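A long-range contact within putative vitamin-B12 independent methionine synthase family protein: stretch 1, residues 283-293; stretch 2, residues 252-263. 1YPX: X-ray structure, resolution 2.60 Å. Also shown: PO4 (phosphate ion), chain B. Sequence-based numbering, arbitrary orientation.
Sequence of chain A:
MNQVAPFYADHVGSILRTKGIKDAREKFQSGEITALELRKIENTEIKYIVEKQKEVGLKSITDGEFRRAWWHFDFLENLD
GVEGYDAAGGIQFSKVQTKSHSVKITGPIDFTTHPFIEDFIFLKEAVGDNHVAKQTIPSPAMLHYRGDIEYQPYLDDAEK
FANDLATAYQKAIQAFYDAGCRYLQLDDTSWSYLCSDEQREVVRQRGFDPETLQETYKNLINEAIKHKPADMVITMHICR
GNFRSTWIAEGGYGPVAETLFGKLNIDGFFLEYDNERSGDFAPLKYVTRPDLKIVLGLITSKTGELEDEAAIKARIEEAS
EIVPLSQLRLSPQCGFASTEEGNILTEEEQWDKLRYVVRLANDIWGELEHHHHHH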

# COMPACT_ATOMS: atom_id res chain seq x y z
N PRO A 283 -9.59 -8.35 20.02
CA PRO A 283 -9.03 -7.36 20.96
C PRO A 283 -7.54 -7.12 20.74
O PRO A 283 -6.87 -6.45 21.54
CB PRO A 283 -9.33 -7.98 22.33
CG PRO A 283 -9.29 -9.45 22.06
CD PRO A 283 -10.04 -9.56 20.74
N LEU A 284 -7.03 -7.67 19.65
CA LEU A 284 -5.62 -7.53 19.32
C LEU A 284 -5.24 -6.06 19.13
O LEU A 284 -4.07 -5.74 18.90
CB LEU A 284 -5.28 -8.32 18.05
CG LEU A 284 -5.43 -9.84 18.15
CD1 LEU A 284 -4.71 -10.38 19.41
CD2 LEU A 284 -6.90 -10.18 18.20
N LYS A 285 -6.22 -5.17 19.23
CA LYS A 285 -5.96 -3.75 19.05
C LYS A 285 -5.09 -3.19 20.18
O LYS A 285 -5.57 -2.53 21.09
CB LYS A 285 -7.27 -2.98 18.96
CG LYS A 285 -8.36 -3.72 18.18
CD LYS A 285 -7.92 -4.12 16.79
CE LYS A 285 -7.70 -2.91 15.90
NZ LYS A 285 -7.03 -3.31 14.63
N TYR A 286 -3.79 -3.48 20.09
CA TYR A 286 -2.81 -3.00 21.06
C TYR A 286 -2.42 -1.58 20.69
O TYR A 286 -1.37 -1.07 21.09
CB TYR A 286 -1.57 -3.91 21.04
CG TYR A 286 -1.64 -5.06 22.02
CD1 TYR A 286 -2.62 -6.05 21.91
CD2 TYR A 286 -0.73 -5.15 23.08
CE1 TYR A 286 -2.69 -7.10 22.83
CE2 TYR A 286 -0.79 -6.20 24.01
CZ TYR A 286 -1.77 -7.17 23.87
OH TYR A 286 -1.82 -8.22 24.77
N VAL A 287 -3.27 -0.93 19.91
CA VAL A 287 -3.01 0.43 19.49
C VAL A 287 -3.35 1.40 20.62
O VAL A 287 -4.51 1.65 20.91
CB VAL A 287 -3.81 0.77 18.21
CG1 VAL A 287 -5.22 0.20 18.31
CG2 VAL A 287 -3.85 2.27 17.99
N THR A 288 -2.30 1.92 21.26
CA THR A 288 -2.48 2.86 22.36
C THR A 288 -2.20 4.27 21.89
O THR A 288 -2.59 5.24 22.54
CB THR A 288 -1.54 2.52 23.53
OG1 THR A 288 -0.23 2.23 23.03
CG2 THR A 288 -2.08 1.32 24.29
N ARG A 289 -1.52 4.38 20.75
CA ARG A 289 -1.18 5.67 20.16
C ARG A 289 -2.44 6.34 19.63
O ARG A 289 -3.13 5.79 18.77
CB ARG A 289 -0.19 5.48 19.03
CG ARG A 289 1.19 5.02 19.47
CD ARG A 289 1.97 4.49 18.27
NE ARG A 289 1.75 5.31 17.08
CZ ARG A 289 2.14 4.97 15.86
NH1 ARG A 289 1.88 5.79 14.84
NH2 ARG A 289 2.78 3.83 15.65
N PRO A 290 -2.77 7.53 20.14
CA PRO A 290 -3.96 8.25 19.69
C PRO A 290 -3.87 8.80 18.27
O PRO A 290 -4.82 9.41 17.77
CB PRO A 290 -4.12 9.34 20.75
CG PRO A 290 -2.71 9.64 21.14
CD PRO A 290 -2.08 8.26 21.21
N ASP A 291 -2.73 8.59 17.63
CA ASP A 291 -2.51 9.07 16.26
C ASP A 291 -2.36 7.92 15.28
O ASP A 291 -2.14 8.15 14.10
CB ASP A 291 -1.27 9.95 16.19
CG ASP A 291 0.01 9.14 16.22
OD1 ASP A 291 0.45 8.76 17.32
OD2 ASP A 291 0.58 8.89 15.13
N LEU A 292 -2.45 6.68 15.77
CA LEU A 292 -2.33 5.52 14.90
C LEU A 292 -3.71 5.10 14.39
O LEU A 292 -4.40 4.29 15.01
CB LEU A 292 -1.69 4.35 15.63
CG LEU A 292 -1.72 3.03 14.83
CD1 LEU A 292 -0.92 3.22 13.55
CD2 LEU A 292 -1.16 1.89 15.65
N LYS A 293 -4.11 5.67 13.26
CA LYS A 293 -5.41 5.36 12.68
C LYS A 293 -5.35 4.07 11.87
O LYS A 293 -4.42 3.86 11.11
CB LYS A 293 -5.88 6.53 11.81
CG LYS A 293 -4.84 7.03 10.82
CD LYS A 293 -5.14 8.46 10.36
CE LYS A 293 -4.90 9.49 11.46
NZ LYS A 293 -3.48 9.56 11.90
P PO4 B . -7.98 -7.12 14.39
O1 PO4 B . -9.31 -6.63 14.52
O2 PO4 B . -7.94 -8.45 13.80
O3 PO4 B . -7.15 -6.08 13.52
O4 PO4 B . -7.14 -7.11 15.65
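Stretch 2 252-263: GYGPVAETLFGK

How does stretch 2 run along stretch 1? Stretch 1 has no regular helix or strand, though a type I beta turn from R289 to L292 folds its far end back. Stretch 2 begins as a loop, with A257 at the N-cap position of a short helix spanning 258-261. The two chains advance in the same sense: the CA of L284 lies 5.7 Å from the CA of G254, and further along the CA of V287 lies 5.2 Å from the CA of F261.

What fills the hollow at the start of stretch 2? L284 does, its CA-to-CB bond pointing toward the loop. Its CG comes within 3.3 Å of G254 CA, an approach made over a residue with no side chain; an ideal CB on G254 would be 3.6 Å from L284 CD1. On the helix side, L284 CB packs 3.6 Å from A257 CB.

Which residue is the main bump on the helix? F261 has the largest area covered by the other stretch. Its CB meets V287 CB at 4.3 Å and L292 CD2 at 4.2 Å, so residues before and within the turn both pack against it. Farther out, L284 O lies at the ring edge, 3.9 Å from F261 CD2. K285 starts away from stretch 2, but its side chain curls back until NZ stands 4.5 Å from the centroid of the F261 ring, an off-centre cation-pi contact. The same NZ donates a 3.0 Å hydrogen bond to O3 of the phosphate.

How is the exposed margin closed? Y286 points toward the helix, and E258 bends its end inward to meet it. E258 OE1 lies over one face of the tyrosine ring, 3.0 Å from Y286 CD1. Beyond them, one water links G262 O (3.3 Å from the water O) and T288 OG1 (3.4 Å from the water O) through weak hydrogen bonds.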

# COMPACT_ATOMS: atom_id res chain seq x y z
N GLY A 252 -5.29 -7.72 10.24
CA GLY A 252 -4.48 -7.75 11.44
C GLY A 252 -4.66 -8.95 12.34
O GLY A 252 -5.30 -8.86 13.39
N TYR A 253 -4.09 -10.09 11.94
CA TYR A 253 -4.19 -11.32 12.71
C TYR A 253 -3.74 -11.10 14.16
O TYR A 253 -3.21 -10.04 14.50
CB TYR A 253 -3.36 -12.43 12.05
CG TYR A 253 -4.14 -13.34 11.10
CD1 TYR A 253 -5.00 -14.32 11.58
CD2 TYR A 253 -3.99 -13.23 9.71
CE1 TYR A 253 -5.68 -15.19 10.71
CE2 TYR A 253 -4.66 -14.09 8.82
CZ TYR A 253 -5.50 -15.07 9.33
OH TYR A 253 -6.14 -15.93 8.47
N GLY A 254 -3.98 -12.10 15.00
CA GLY A 254 -3.62 -12.01 16.40
C GLY A 254 -2.14 -12.01 16.69
O GLY A 254 -1.67 -11.18 17.48
N PRO A 255 -1.37 -12.92 16.08
CA PRO A 255 0.07 -12.96 16.32
C PRO A 255 0.77 -11.66 15.96
O PRO A 255 1.26 -10.93 16.83
CB PRO A 255 0.53 -14.14 15.46
CG PRO A 255 -0.49 -14.18 14.36
CD PRO A 255 -1.77 -13.94 15.10
N VAL A 256 0.82 -11.37 14.66
CA VAL A 256 1.45 -10.16 14.15
C VAL A 256 0.57 -8.95 14.41
O VAL A 256 0.28 -8.18 13.51
CB VAL A 256 1.71 -10.26 12.64
CG1 VAL A 256 2.70 -11.39 12.37
CG2 VAL A 256 0.41 -10.51 11.89
N ALA A 257 0.16 -8.79 15.66
CA ALA A 257 -0.69 -7.68 16.04
C ALA A 257 -0.05 -6.88 17.17
O ALA A 257 -0.40 -5.73 17.40
CB ALA A 257 -2.04 -8.19 16.47
N GLU A 258 0.89 -7.51 17.86
CA GLU A 258 1.59 -6.87 18.98
C GLU A 258 2.63 -5.89 18.48
O GLU A 258 2.61 -4.71 18.83
CB GLU A 258 2.26 -7.94 19.84
CG GLU A 258 1.35 -9.11 20.19
CD GLU A 258 0.16 -8.71 21.04
OE1 GLU A 258 -0.66 -7.89 20.57
OE2 GLU A 258 0.04 -9.23 22.18
N THR A 259 3.55 -6.39 17.66
CA THR A 259 4.63 -5.58 17.10
C THR A 259 4.14 -4.66 15.98
O THR A 259 4.76 -3.64 15.68
CB THR A 259 5.77 -6.48 16.55
OG1 THR A 259 5.46 -6.88 15.21
CG2 THR A 259 5.93 -7.73 17.42
N LEU A 260 3.03 -5.04 15.35
CA LEU A 260 2.44 -4.27 14.27
C LEU A 260 1.74 -3.00 14.73
O LEU A 260 1.97 -1.92 14.19
CB LEU A 260 1.45 -5.13 13.47
CG LEU A 260 1.92 -5.63 12.10
CD1 LEU A 260 0.76 -6.29 11.36
CD2 LEU A 260 2.44 -4.46 11.28
N PHE A 261 0.88 -3.11 15.73
CA PHE A 261 0.18 -1.92 16.19
C PHE A 261 0.82 -1.30 17.43
O PHE A 261 0.46 -0.19 17.83
CB PHE A 261 -1.28 -2.27 16.47
CG PHE A 261 -1.95 -3.00 15.34
CD1 PHE A 261 -1.81 -2.56 14.03
CD2 PHE A 261 -2.70 -4.14 15.59
CE1 PHE A 261 -2.42 -3.25 12.98
CE2 PHE A 261 -3.32 -4.84 14.56
CZ PHE A 261 -3.18 -4.39 13.25
N GLY A 262 1.79 -1.99 18.02
CA GLY A 262 2.44 -1.45 19.19
C GLY A 262 3.87 -0.97 18.97
O GLY A 262 4.30 0.02 19.56
N LYS A 263 4.60 -1.66 18.10
CA LYS A 263 5.99 -1.32 17.83
C LYS A 263 6.25 -0.54 16.53
O LYS A 263 7.13 0.32 16.48
CB LYS A 263 6.83 -2.59 17.85
CG LYS A 263 6.83 -3.33 19.18
CD LYS A 263 7.78 -4.53 19.17
CE LYS A 263 7.74 -5.30 20.50
NZ LYS A 263 8.52 -6.57 20.47
O HOH W 1 2.74 2.30 21.43